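Long-range contacts in fructose-1,6-bisphosphatase (Pyrococcus furiosus, PDB 1XI6), which catalyses the magnesium-dependent hydrolysis of fructose 1,6-bisphosphate to fructose 6-phosphate and phosphate: residues T27-F32 against K56-L61; I19-D24 against D60-R65; S23-T28 against Y125-E130; K12-V17 against T67-N72. One frame throughout, in Å; residues are numbered along the deposited sequence.

Interaction 1. Residues T27-F32 against K56-L61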
loop_
_atom_site.group_PDB
_atom_site.type_symbol
_atom_site.label_atom_id
_atom_site.label_comp_id
_atom_site.label_asym_id
_atom_site.label_seq_id
_atom_site.Cartn_x
_atom_site.Cartn_y
_atom_site.Cartn_z
ATOM N N THR A 27 13.301 -6.099 -13.722
ATOM C CA THR A 27 14.482 -6.819 -14.201
ATOM C C THR A 27 15.207 -7.583 -13.099
ATOM O O THR A 27 15.756 -8.651 -13.351
ATOM C CB THR A 27 15.488 -5.877 -14.903
ATOM O OG1 THR A 27 15.773 -4.760 -14.053
ATOM C CG2 THR A 27 14.928 -5.384 -16.230
ATOM N N THR A 28 15.185 -7.032 -11.889
ATOM C CA THR A 28 16.013 -7.494 -10.774
ATOM C C THR A 28 15.256 -8.347 -9.743
ATOM O O THR A 28 15.804 -9.329 -9.245
ATOM C CB THR A 28 16.716 -6.287 -10.099
ATOM O OG1 THR A 28 17.519 -5.619 -11.074
ATOM C CG2 THR A 28 17.607 -6.700 -8.948
ATOM N N ILE A 29 14.015 -7.992 -9.421
ATOM C CA ILE A 29 13.273 -8.766 -8.415
ATOM C C ILE A 29 12.274 -9.783 -9.006
ATOM O O ILE A 29 12.056 -10.839 -8.428
ATOM C CB ILE A 29 12.665 -7.856 -7.288
ATOM C CG1 ILE A 29 13.764 -7.380 -6.342
ATOM C CG2 ILE A 29 11.653 -8.603 -6.431
ATOM C CD1 ILE A 29 14.430 -6.124 -6.737
ATOM N N MET A 30 11.698 -9.472 -10.161
ATOM C CA MET A 30 10.734 -10.368 -10.813
ATOM C C MET A 30 11.242 -11.783 -11.139
ATOM O O MET A 30 10.464 -12.735 -11.026
ATOM C CB MET A 30 10.128 -9.720 -12.065
ATOM C CG MET A 30 8.933 -8.827 -11.802
ATOM S SD MET A 30 7.659 -9.635 -10.826
ATOM C CE MET A 30 7.068 -10.911 -11.932
ATOM N N PRO A 31 12.536 -11.928 -11.546
ATOM C CA PRO A 31 13.150 -13.261 -11.636
ATOM C C PRO A 31 12.924 -14.164 -10.427
ATOM O O PRO A 31 12.918 -15.376 -10.579
ATOM C CB PRO A 31 14.639 -12.947 -11.743
ATOM C CG PRO A 31 14.701 -11.652 -12.396
ATOM C CD PRO A 31 13.487 -10.884 -11.987
ATOM N N PHE A 32 12.737 -13.581 -9.248
ATOM C CA PHE A 32 12.597 -14.357 -8.015
ATOM C C PHE A 32 11.178 -14.772 -7.661
ATOM O O PHE A 32 10.970 -15.387 -6.631
ATOM C CB PHE A 32 13.231 -13.609 -6.835
ATOM C CG PHE A 32 14.710 -13.424 -6.972
ATOM C CD1 PHE A 32 15.584 -14.453 -6.630
ATOM C CD2 PHE A 32 15.235 -12.231 -7.460
ATOM C CE1 PHE A 32 16.956 -14.297 -6.772
ATOM C CE2 PHE A 32 16.610 -12.065 -7.604
ATOM C CZ PHE A 32 17.472 -13.101 -7.258
ATOM N N LYS A 56 14.874 -7.928 1.530
ATOM C CA LYS A 56 16.143 -7.217 1.645
ATOM C C LYS A 56 16.666 -6.793 0.284
ATOM O O LYS A 56 17.167 -5.681 0.130
ATOM C CB LYS A 56 17.179 -8.065 2.385
ATOM C CG LYS A 56 18.617 -7.525 2.373
ATOM C CD LYS A 56 18.816 -6.318 3.298
ATOM C CE LYS A 56 20.289 -5.919 3.388
ATOM N N LEU A 57 16.548 -7.679 -0.698
ATOM C CA LEU A 57 16.958 -7.379 -2.060
ATOM C C LEU A 57 16.158 -6.220 -2.631
ATOM O O LEU A 57 16.717 -5.341 -3.283
ATOM C CB LEU A 57 16.798 -8.604 -2.952
ATOM C CG LEU A 57 17.704 -9.804 -2.715
ATOM C CD1 LEU A 57 17.399 -10.835 -3.773
ATOM C CD2 LEU A 57 19.177 -9.422 -2.742
ATOM N N ALA A 58 14.852 -6.234 -2.363
ATOM C CA ALA A 58 13.932 -5.191 -2.789
ATOM C C ALA A 58 14.200 -3.856 -2.077
ATOM O O ALA A 58 14.246 -2.803 -2.725
ATOM C CB ALA A 58 12.508 -5.648 -2.570
ATOM N N GLU A 59 14.388 -3.913 -0.757
ATOM C CA GLU A 59 14.787 -2.749 0.042
ATOM C C GLU A 59 16.082 -2.101 -0.467
ATOM O O GLU A 59 16.154 -0.881 -0.565
ATOM C CB GLU A 59 14.922 -3.123 1.517
ATOM C CG GLU A 59 14.856 -1.940 2.474
ATOM C CD GLU A 59 13.444 -1.489 2.745
ATOM N N ASP A 60 17.084 -2.916 -0.801
ATOM C CA ASP A 60 18.383 -2.419 -1.268
ATOM C C ASP A 60 18.270 -1.689 -2.591
ATOM O O ASP A 60 18.904 -0.648 -2.792
ATOM C CB ASP A 60 19.380 -3.567 -1.422
ATOM C CG ASP A 60 19.835 -4.148 -0.090
ATOM O OD1 ASP A 60 19.627 -3.520 0.985
ATOM O OD2 ASP A 60 20.408 -5.259 -0.134
ATOM N N LEU A 61 17.456 -2.257 -3.480
ATOM C CA LEU A 61 17.179 -1.708 -4.795
ATOM C C LEU A 61 16.591 -0.304 -4.701
ATOM O O LEU A 61 17.039 0.608 -5.393
ATOM C CB LEU A 61 16.223 -2.631 -5.555
ATOM C CG LEU A 61 15.801 -2.187 -6.953
ATOM C CD1 LEU A 61 16.892 -2.508 -7.954
ATOM C CD2 LEU A 61 14.507 -2.842 -7.356
#
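Thr28 and Leu61 meet at the margin of the antiparallel pair formed by helices 11-28 and 53-66, the two N-terminal helices that flank the large sheet of the inositol monophosphatase fold. The touch is slight, Thr28 CB lying 4.3 Å from Leu61 CD1. Ile29 carries the contact. Its CG1 stands anti to the carbonyl carbon (chi1 -74°), and from there Ile29 CD1 reaches out over the surface of helix 53-66, coming to 4.1 Å from Ala58 CA. Ile29 CD1 also lies 4.2 Å from Leu57 O and packs on Leu61 CD2; the side chains of Ile29 and Leu61 lie side by side, running opposite ways. Ala58 adds its methyl, with Ala58 CB 4.3 Å from Ile29 CG1. Beyond this pair Ala58 also touches Pro93, next to Leu94, a magnesium ligand by similarity, while Phe100 of helix 97-102 packs on both Ile29 and Phe32. The chain then makes a short 3-10 turn over residues 30-32, in which Phe32 N donates to Ile29 O at 2.9 Å. This turn brings the Phe32 ring back toward helix 53-66, where its side chain stands roughly perpendicular to that of Leu57. Leu57 CD1 sits over one face, displaced from the ring centre toward the rim, 4.1 Å from Phe32 CE2 and 4.2 Å from Phe32 CZ.

Interaction 2. Residues I19-D24 against D60-R65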
loop_
_atom_site.group_PDB
_atom_site.type_symbol
_atom_site.label_atom_id
_atom_site.label_comp_id
_atom_site.label_asym_id
_atom_site.label_seq_id
_atom_site.Cartn_x
_atom_site.Cartn_y
_atom_site.Cartn_z
ATOM N N ILE A 19 8.951 5.232 -11.921
ATOM C CA ILE A 19 9.122 4.458 -13.157
ATOM C C ILE A 19 10.493 3.776 -13.208
ATOM O O ILE A 19 10.612 2.648 -13.687
ATOM C CB ILE A 19 8.875 5.342 -14.410
ATOM C CG1 ILE A 19 7.375 5.608 -14.574
ATOM C CG2 ILE A 19 9.443 4.706 -15.678
ATOM C CD1 ILE A 19 7.036 6.665 -15.610
ATOM N N ASP A 20 11.511 4.473 -12.702
ATOM C CA ASP A 20 12.870 3.954 -12.606
ATOM C C ASP A 20 12.960 2.774 -11.649
ATOM O O ASP A 20 13.640 1.780 -11.932
ATOM C CB ASP A 20 13.816 5.061 -12.140
ATOM C CG ASP A 20 14.167 6.041 -13.247
ATOM O OD1 ASP A 20 14.570 7.181 -12.916
ATOM O OD2 ASP A 20 14.051 5.675 -14.441
ATOM N N ILE A 21 12.272 2.897 -10.519
ATOM C CA ILE A 21 12.203 1.837 -9.522
ATOM C C ILE A 21 11.441 0.623 -10.055
ATOM O O ILE A 21 11.905 -0.507 -9.897
ATOM C CB ILE A 21 11.603 2.365 -8.194
ATOM C CG1 ILE A 21 12.632 3.260 -7.497
ATOM C CG2 ILE A 21 11.127 1.212 -7.289
ATOM C CD1 ILE A 21 12.041 4.222 -6.497
ATOM N N ILE A 22 10.288 0.869 -10.682
ATOM C CA ILE A 22 9.463 -0.174 -11.297
ATOM C C ILE A 22 10.302 -0.960 -12.312
ATOM O O ILE A 22 10.369 -2.193 -12.265
ATOM C CB ILE A 22 8.185 0.438 -11.949
ATOM C CG1 ILE A 22 7.198 0.891 -10.869
ATOM C CG2 ILE A 22 7.514 -0.537 -12.944
ATOM C CD1 ILE A 22 6.350 2.093 -11.253
ATOM N N SER A 23 10.948 -0.218 -13.207
ATOM C CA SER A 23 11.824 -0.755 -14.224
ATOM C C SER A 23 12.915 -1.667 -13.638
ATOM O O SER A 23 13.141 -2.772 -14.139
ATOM C CB SER A 23 12.439 0.408 -14.988
ATOM O OG SER A 23 12.743 0.034 -16.308
ATOM N N ASP A 24 13.576 -1.187 -12.580
ATOM C CA ASP A 24 14.545 -1.949 -11.791
ATOM C C ASP A 24 13.954 -3.208 -11.165
ATOM O O ASP A 24 14.582 -4.262 -11.170
ATOM C CB ASP A 24 15.073 -1.080 -10.655
ATOM C CG ASP A 24 16.391 -0.407 -10.966
ATOM O OD1 ASP A 24 16.942 -0.560 -12.084
ATOM O OD2 ASP A 24 16.883 0.291 -10.054
ATOM N N ASP A 60 17.084 -2.916 -0.801
ATOM C CA ASP A 60 18.383 -2.419 -1.268
ATOM C C ASP A 60 18.270 -1.689 -2.591
ATOM O O ASP A 60 18.904 -0.648 -2.792
ATOM C CB ASP A 60 19.380 -3.567 -1.422
ATOM C CG ASP A 60 19.835 -4.148 -0.090
ATOM O OD1 ASP A 60 19.627 -3.520 0.985
ATOM O OD2 ASP A 60 20.408 -5.259 -0.134
ATOM N N LEU A 61 17.456 -2.257 -3.480
ATOM C CA LEU A 61 17.179 -1.708 -4.795
ATOM C C LEU A 61 16.591 -0.304 -4.701
ATOM O O LEU A 61 17.039 0.608 -5.393
ATOM C CB LEU A 61 16.223 -2.631 -5.555
ATOM C CG LEU A 61 15.801 -2.187 -6.953
ATOM C CD1 LEU A 61 16.892 -2.508 -7.954
ATOM C CD2 LEU A 61 14.507 -2.842 -7.356
ATOM N N ILE A 62 15.592 -0.138 -3.840
ATOM C CA ILE A 62 14.923 1.148 -3.697
ATOM C C ILE A 62 15.808 2.177 -2.990
ATOM O O ILE A 62 15.955 3.301 -3.488
ATOM C CB ILE A 62 13.554 1.010 -3.013
ATOM C CG1 ILE A 62 12.610 0.246 -3.938
ATOM C CG2 ILE A 62 12.976 2.389 -2.669
ATOM C CD1 ILE A 62 11.262 -0.068 -3.343
ATOM N N LEU A 63 16.400 1.793 -1.857
ATOM C CA LEU A 63 17.241 2.714 -1.085
ATOM C C LEU A 63 18.429 3.234 -1.898
ATOM O O LEU A 63 18.762 4.416 -1.806
ATOM C CB LEU A 63 17.695 2.099 0.243
ATOM C CG LEU A 63 16.628 1.653 1.255
ATOM C CD1 LEU A 63 17.305 1.031 2.458
ATOM C CD2 LEU A 63 15.687 2.766 1.683
ATOM N N SER A 64 19.047 2.369 -2.703
ATOM C CA SER A 64 20.207 2.760 -3.515
ATOM C C SER A 64 19.903 3.869 -4.539
ATOM O O SER A 64 20.821 4.530 -5.036
ATOM C CB SER A 64 20.833 1.535 -4.201
ATOM O OG SER A 64 20.033 1.041 -5.265
ATOM N N ARG A 65 18.618 4.055 -4.847
ATOM C CA ARG A 65 18.147 5.148 -5.696
ATOM C C ARG A 65 17.604 6.322 -4.863
ATOM O O ARG A 65 17.946 7.482 -5.113
ATOM C CB ARG A 65 17.075 4.635 -6.645
ATOM C CG ARG A 65 16.659 5.636 -7.714
ATOM C CD ARG A 65 15.751 4.992 -8.767
ATOM N NE ARG A 65 16.381 3.824 -9.397
ATOM C CZ ARG A 65 17.052 3.856 -10.543
ATOM N NH1 ARG A 65 17.188 4.993 -11.217
ATOM N NH2 ARG A 65 17.583 2.744 -11.023
#
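The antiparallel helix pair of the inositol monophosphatase fold is bridged here by Arg65 of helix 53-66, which forms a salt-bridge network with two acidic residues, Asp20 and Asp24, one turn apart on helix 11-28. The axes of 19-24 and 60-65 approach to 10.2 Å, their directions 146° apart. Arg65 and Asp24 come tip to tip in a hydrogen-bonded salt bridge: Arg65 NH2 donates to Asp24 OD2 at 2.7 Å and 161°, the oxygen lying in the guanidinium plane while the donor stands above the carboxylate plane. Asp20 approaches differently. Asp20 CB lies over a face of the guanidinium, 3.5 Å from Arg65 NH1, and Asp20 OD1 makes a long salt bridge of 3.8 Å to Arg65 NH1, an attraction of charges with no N-H aimed at the oxygen. Leu61 packs against the aliphatic part of Asp24, Leu61 CD1 lying 3.6 Å from Asp24 CB. Ile21 packs against both the arginine chain and Ile62, with Ile21 CG1 3.8 Å from Arg65 CD and Ile21 CG2 3.8 Å from Ile62 CG1. An alanine in place of Arg65 would probably leave the carboxylates of Asp20 and Asp24 without their shared cation and open a gap beside Ile21 CG1. The salt bridges lie on the outer side of the pair; Ile21 and Ile62 are buried toward the large sheet, where Ile62 also touches Pro93, just after strand 87-92.

Interaction 3. Residues S23-T28 against Y125-E130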
loop_
_atom_site.group_PDB
_atom_site.type_symbol
_atom_site.label_atom_id
_atom_site.label_comp_id
_atom_site.label_asym_id
_atom_site.label_seq_id
_atom_site.Cartn_x
_atom_site.Cartn_y
_atom_site.Cartn_z
ATOM N N SER A 23 10.948 -0.218 -13.207
ATOM C CA SER A 23 11.824 -0.755 -14.224
ATOM C C SER A 23 12.915 -1.667 -13.638
ATOM O O SER A 23 13.141 -2.772 -14.139
ATOM C CB SER A 23 12.439 0.408 -14.988
ATOM O OG SER A 23 12.743 0.034 -16.308
ATOM N N ASP A 24 13.576 -1.187 -12.580
ATOM C CA ASP A 24 14.545 -1.949 -11.791
ATOM C C ASP A 24 13.954 -3.208 -11.165
ATOM O O ASP A 24 14.582 -4.262 -11.170
ATOM C CB ASP A 24 15.073 -1.080 -10.655
ATOM C CG ASP A 24 16.391 -0.407 -10.966
ATOM O OD1 ASP A 24 16.942 -0.560 -12.084
ATOM O OD2 ASP A 24 16.883 0.291 -10.054
ATOM N N PHE A 25 12.753 -3.079 -10.610
ATOM C CA PHE A 25 12.073 -4.179 -9.962
ATOM C C PHE A 25 11.711 -5.258 -10.969
ATOM O O PHE A 25 11.722 -6.444 -10.637
ATOM C CB PHE A 25 10.813 -3.669 -9.274
ATOM C CG PHE A 25 10.102 -4.703 -8.447
ATOM C CD1 PHE A 25 10.237 -4.708 -7.066
ATOM C CD2 PHE A 25 9.285 -5.665 -9.044
ATOM C CE1 PHE A 25 9.571 -5.654 -6.290
ATOM C CE2 PHE A 25 8.623 -6.621 -8.281
ATOM C CZ PHE A 25 8.761 -6.614 -6.906
ATOM N N GLU A 26 11.386 -4.844 -12.191
ATOM C CA GLU A 26 10.954 -5.778 -13.222
ATOM C C GLU A 26 12.105 -6.674 -13.657
ATOM O O GLU A 26 11.911 -7.865 -13.906
ATOM C CB GLU A 26 10.339 -5.041 -14.418
ATOM C CG GLU A 26 8.886 -4.576 -14.218
ATOM C CD GLU A 26 7.825 -5.664 -14.473
ATOM O OE1 GLU A 26 6.619 -5.319 -14.462
ATOM O OE2 GLU A 26 8.174 -6.851 -14.687
ATOM N N THR A 27 13.301 -6.099 -13.722
ATOM C CA THR A 27 14.482 -6.819 -14.201
ATOM C C THR A 27 15.207 -7.583 -13.099
ATOM O O THR A 27 15.756 -8.651 -13.351
ATOM C CB THR A 27 15.488 -5.877 -14.903
ATOM O OG1 THR A 27 15.773 -4.760 -14.053
ATOM C CG2 THR A 27 14.928 -5.384 -16.230
ATOM N N THR A 28 15.185 -7.032 -11.889
ATOM C CA THR A 28 16.013 -7.494 -10.774
ATOM C C THR A 28 15.256 -8.347 -9.743
ATOM O O THR A 28 15.804 -9.329 -9.245
ATOM C CB THR A 28 16.716 -6.287 -10.099
ATOM O OG1 THR A 28 17.519 -5.619 -11.074
ATOM C CG2 THR A 28 17.607 -6.700 -8.948
ATOM N N TYR A 125 2.535 -0.079 -7.770
ATOM C CA TYR A 125 2.707 -0.834 -8.997
ATOM C C TYR A 125 2.462 -2.320 -8.754
ATOM O O TYR A 125 3.044 -2.910 -7.845
ATOM C CB TYR A 125 4.076 -0.591 -9.648
ATOM C CG TYR A 125 4.241 -1.343 -10.953
ATOM C CD1 TYR A 125 5.087 -2.445 -11.041
ATOM C CD2 TYR A 125 3.525 -0.966 -12.100
ATOM C CE1 TYR A 125 5.225 -3.149 -12.246
ATOM C CE2 TYR A 125 3.658 -1.667 -13.308
ATOM C CZ TYR A 125 4.507 -2.755 -13.373
ATOM O OH TYR A 125 4.653 -3.443 -14.554
ATOM N N GLU A 126 1.595 -2.903 -9.578
ATOM C CA GLU A 126 1.256 -4.317 -9.491
ATOM C C GLU A 126 1.874 -5.079 -10.657
ATOM O O GLU A 126 1.288 -5.124 -11.729
ATOM C CB GLU A 126 -0.255 -4.507 -9.483
ATOM C CG GLU A 126 -0.668 -5.845 -8.977
ATOM C CD GLU A 126 -2.085 -6.235 -9.331
ATOM O OE1 GLU A 126 -2.873 -5.392 -9.804
ATOM O OE2 GLU A 126 -2.405 -7.420 -9.124
ATOM N N PRO A 127 3.064 -5.679 -10.450
ATOM C CA PRO A 127 3.806 -6.285 -11.560
ATOM C C PRO A 127 3.055 -7.333 -12.395
ATOM O O PRO A 127 3.191 -7.311 -13.613
ATOM C CB PRO A 127 5.039 -6.887 -10.867
ATOM C CG PRO A 127 5.193 -6.087 -9.643
ATOM C CD PRO A 127 3.806 -5.813 -9.182
ATOM N N MET A 128 2.262 -8.206 -11.764
ATOM C CA MET A 128 1.531 -9.274 -12.488
ATOM C C MET A 128 0.493 -8.774 -13.490
ATOM O O MET A 128 0.223 -9.440 -14.487
ATOM C CB MET A 128 0.849 -10.257 -11.524
ATOM C CG MET A 128 1.790 -11.124 -10.696
ATOM S SD MET A 128 3.140 -11.965 -11.562
ATOM C CE MET A 128 2.236 -13.108 -12.601
ATOM N N THR A 129 -0.090 -7.612 -13.213
ATOM C CA THR A 129 -1.090 -6.996 -14.088
ATOM C C THR A 129 -0.545 -5.785 -14.833
ATOM O O THR A 129 -1.243 -5.217 -15.671
ATOM C CB THR A 129 -2.315 -6.530 -13.296
ATOM O OG1 THR A 129 -1.894 -5.606 -12.290
ATOM C CG2 THR A 129 -3.021 -7.701 -12.628
ATOM N N GLU A 130 0.694 -5.398 -14.517
ATOM C CA GLU A 130 1.361 -4.181 -15.038
ATOM C C GLU A 130 0.595 -2.885 -14.752
ATOM O O GLU A 130 0.570 -1.966 -15.564
ATOM C CB GLU A 130 1.706 -4.325 -16.522
ATOM C CG GLU A 130 2.776 -5.370 -16.781
ATOM C CD GLU A 130 3.186 -5.465 -18.246
ATOM O OE1 GLU A 130 4.187 -6.164 -18.536
ATOM O OE2 GLU A 130 2.517 -4.852 -19.111
#
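Tyr125 OH donates to Glu26 OE1 at 2.7 Å, joining helix 11-28 to the end of strand 118-126. The hydroxyl meets the oxygen nearly in line with its bond to CD, and Glu26 OE1 in turn lies in the plane of the phenol at its edge, 3.4 Å from Tyr125 CE1. Carboxylate and ring are turned 66° against each other. A chi2 of -82° bends the glutamate chain at CD, and the carboxylate meets the phenol from there. Glu130 OE1 lies 4.8 Å from Glu26 OE1, not in contact; this like charge would probably disfavour ionisation of Glu26 somewhat, against the stabilising Tyr125 bond. A phenylalanine in place of Tyr125 would probably leave the Glu26 carboxylate without this donor and freer to turn beside Glu130. Next to the polar bond, Phe25 has its CG anti to the backbone N (chi1 -174°), and Phe25 CE2 packs 3.7 Å from Pro127 CG, ring and proline set nearly square to one another. Phe25 also lies close to Leu94, a magnesium ligand by similarity, and Pro127 touches Met30 and Phe107. After Tyr125, Thr129 OG1 donates to Glu126 OE1 (2.7 Å), approaching from above the carboxylate plane; Arg131 forms a salt bridge with the same oxygen. The turn links antiparallel strands 118-126 and 131-136, so the contact ties the C-terminal turns of helix 11-28 to the end of a hairpin of the large sheet, in the layered alpha-beta-alpha-beta-alpha fold of the family.

Interaction 4. Residues K12-V17 against T67-N72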
loop_
_atom_site.group_PDB
_atom_site.type_symbol
_atom_site.label_atom_id
_atom_site.label_comp_id
_atom_site.label_asym_id
_atom_site.label_seq_id
_atom_site.Cartn_x
_atom_site.Cartn_y
_atom_site.Cartn_z
ATOM N N LYS A 12 6.104 15.381 -11.882
ATOM C CA LYS A 12 6.960 14.939 -12.992
ATOM C C LYS A 12 8.272 14.323 -12.506
ATOM O O LYS A 12 8.743 13.333 -13.079
ATOM C CB LYS A 12 7.242 16.111 -13.946
ATOM C CG LYS A 12 8.088 15.773 -15.179
ATOM N N PHE A 13 8.845 14.903 -11.449
ATOM C CA PHE A 13 10.072 14.377 -10.860
ATOM C C PHE A 13 9.826 13.040 -10.162
ATOM O O PHE A 13 10.565 12.081 -10.395
ATOM C CB PHE A 13 10.719 15.389 -9.899
ATOM C CG PHE A 13 11.934 14.856 -9.180
ATOM C CD1 PHE A 13 11.850 14.460 -7.841
ATOM C CD2 PHE A 13 13.154 14.738 -9.836
ATOM C CE1 PHE A 13 12.972 13.956 -7.160
ATOM C CE2 PHE A 13 14.281 14.234 -9.173
ATOM C CZ PHE A 13 14.190 13.843 -7.827
ATOM N N TRP A 14 8.793 12.981 -9.321
ATOM C CA TRP A 14 8.516 11.776 -8.537
ATOM C C TRP A 14 8.005 10.624 -9.386
ATOM O O TRP A 14 8.390 9.474 -9.160
ATOM C CB TRP A 14 7.569 12.071 -7.373
ATOM C CG TRP A 14 8.217 12.927 -6.343
ATOM C CD1 TRP A 14 7.916 14.229 -6.051
ATOM C CD2 TRP A 14 9.307 12.562 -5.484
ATOM N NE1 TRP A 14 8.743 14.692 -5.055
ATOM C CE2 TRP A 14 9.608 13.694 -4.690
ATOM C CE3 TRP A 14 10.056 11.386 -5.304
ATOM C CZ2 TRP A 14 10.630 13.689 -3.728
ATOM C CZ3 TRP A 14 11.078 11.377 -4.345
ATOM C CH2 TRP A 14 11.353 12.526 -3.570
ATOM N N ARG A 15 7.157 10.936 -10.365
ATOM C CA ARG A 15 6.714 9.949 -11.339
ATOM C C ARG A 15 7.940 9.266 -11.967
ATOM O O ARG A 15 8.004 8.041 -12.003
ATOM C CB ARG A 15 5.804 10.583 -12.397
ATOM C CG ARG A 15 5.095 9.580 -13.300
ATOM C CD ARG A 15 4.113 10.231 -14.285
ATOM N NE ARG A 15 2.915 10.746 -13.614
ATOM C CZ ARG A 15 2.652 12.035 -13.383
ATOM N NH1 ARG A 15 3.492 12.995 -13.772
ATOM N NH2 ARG A 15 1.533 12.371 -12.758
ATOM N N GLU A 16 8.917 10.062 -12.411
ATOM C CA GLU A 16 10.103 9.549 -13.103
ATOM C C GLU A 16 10.922 8.595 -12.225
ATOM O O GLU A 16 11.433 7.574 -12.710
ATOM C CB GLU A 16 10.972 10.702 -13.629
ATOM N N VAL A 17 11.026 8.931 -10.941
ATOM C CA VAL A 17 11.759 8.124 -9.960
ATOM C C VAL A 17 11.061 6.772 -9.754
ATOM O O VAL A 17 11.718 5.716 -9.716
ATOM C CB VAL A 17 11.960 8.913 -8.619
ATOM C CG1 VAL A 17 12.193 7.995 -7.425
ATOM C CG2 VAL A 17 13.116 9.893 -8.756
ATOM N N THR A 67 17.917 7.135 -1.450
ATOM C CA THR A 67 18.751 7.829 -0.444
ATOM C C THR A 67 19.668 8.879 -1.071
ATOM O O THR A 67 20.015 9.869 -0.426
ATOM C CB THR A 67 19.571 6.874 0.475
ATOM O OG1 THR A 67 20.571 6.199 -0.287
ATOM C CG2 THR A 67 18.667 5.850 1.179
ATOM N N GLU A 68 20.039 8.659 -2.330
ATOM C CA GLU A 68 20.861 9.596 -3.092
ATOM C C GLU A 68 20.243 10.999 -3.147
ATOM O O GLU A 68 20.963 11.999 -3.116
ATOM C CB GLU A 68 21.117 9.041 -4.506
ATOM C CG GLU A 68 21.918 9.945 -5.472
ATOM C CD GLU A 68 23.171 10.584 -4.846
ATOM O OE1 GLU A 68 23.466 11.751 -5.194
ATOM O OE2 GLU A 68 23.859 9.935 -4.006
ATOM N N LEU A 69 18.913 11.057 -3.206
ATOM C CA LEU A 69 18.160 12.314 -3.282
ATOM C C LEU A 69 18.177 13.134 -1.984
ATOM O O LEU A 69 17.723 14.273 -1.975
ATOM C CB LEU A 69 16.703 12.035 -3.681
ATOM C CG LEU A 69 16.463 11.119 -4.884
ATOM C CD1 LEU A 69 15.032 10.606 -4.879
ATOM C CD2 LEU A 69 16.812 11.802 -6.218
ATOM N N GLY A 70 18.682 12.557 -0.897
ATOM C CA GLY A 70 18.741 13.251 0.388
ATOM C C GLY A 70 17.407 13.556 1.061
ATOM O O GLY A 70 17.289 14.543 1.792
ATOM N N VAL A 71 16.404 12.714 0.823
ATOM C CA VAL A 71 15.124 12.817 1.530
ATOM C C VAL A 71 15.153 11.948 2.789
ATOM O O VAL A 71 16.035 11.107 2.931
ATOM C CB VAL A 71 13.922 12.412 0.635
ATOM C CG1 VAL A 71 13.748 13.394 -0.532
ATOM C CG2 VAL A 71 14.063 10.961 0.134
ATOM N N ASN A 72 14.208 12.158 3.704
ATOM C CA ASN A 72 14.023 11.221 4.809
ATOM C C ASN A 72 13.301 9.999 4.263
ATOM O O ASN A 72 12.416 10.128 3.410
ATOM C CB ASN A 72 13.182 11.806 5.957
ATOM C CG ASN A 72 13.505 13.257 6.265
ATOM O OD1 ASN A 72 14.659 13.637 6.459
ATOM N ND2 ASN A 72 12.471 14.073 6.325
#
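Leu69 and Val71 meet two aromatic rings of helix 11-28, Phe13 and Trp14. The Phe13 ring has Val17 CG2 over one face, 4.2 Å above its plane and offset toward the rim, with Trp14 CE2 in plane at its edge. Phe13 CD1 in turn stands 3.9 Å above the centre of the Trp14 ring. At the far edge of the indole, and in its plane, Val71 CG1 lies 4.0 Å from Trp14 CH2. Leu69 divides its two methyls between the rings. It reaches Phe13 tip to tip, Leu69 CD2 lying 3.7 Å from Phe13 CZ at the ring edge, while Leu69 CD1 approaches the indole obliquely, 4.1 Å from Trp14 CZ3, and also brushes Val17 CG2. With CG anti to the backbone N (chi1 176°), Phe13 is directed off the helix toward Leu69. The partners belong to the connection in which the chain leaves helix 53-66, passes through the 3-10 segment 67-69 and enters strand 72-75 of the large sheet of the inositol monophosphatase fold. Between Leu69 and Val71, Gly70 turns the chain with a positive phi of 67°, a conformation that favours glycine, and so helps present both side chains to the helix. The side chains of Val71 and Trp14 overlap lengthwise, pointing opposite ways. On the sheet side Trp14 also touches Ile120 and Tyr121 of strand 118-126, and Val71 packs on Tyr87 and Val89 of strand 87-92.

All four contacts start from the N-terminal part of the chain, on helix 11-28 or just beyond it. Its first turns join 67-72 in interaction 4, closing the widest of three loops made with helix 53-66 and its exit. Within that loop 19-24 meets 60-65 in interaction 2, and 27-32 meets 56-61 in interaction 1, the shortest closure, overlapping interaction 2 at Asp60 and Leu61. Interaction 3 leaves the same helix at 23-28 but closes much later, at 125-130, and crosses interaction 4 along the chain. Interactions 1, 2 and 4 thus bind the first helix and the residues just after it to the neighbouring helix and its exit, and interaction 3 fastens it to the end of a strand of the large sheet and the turn that follows.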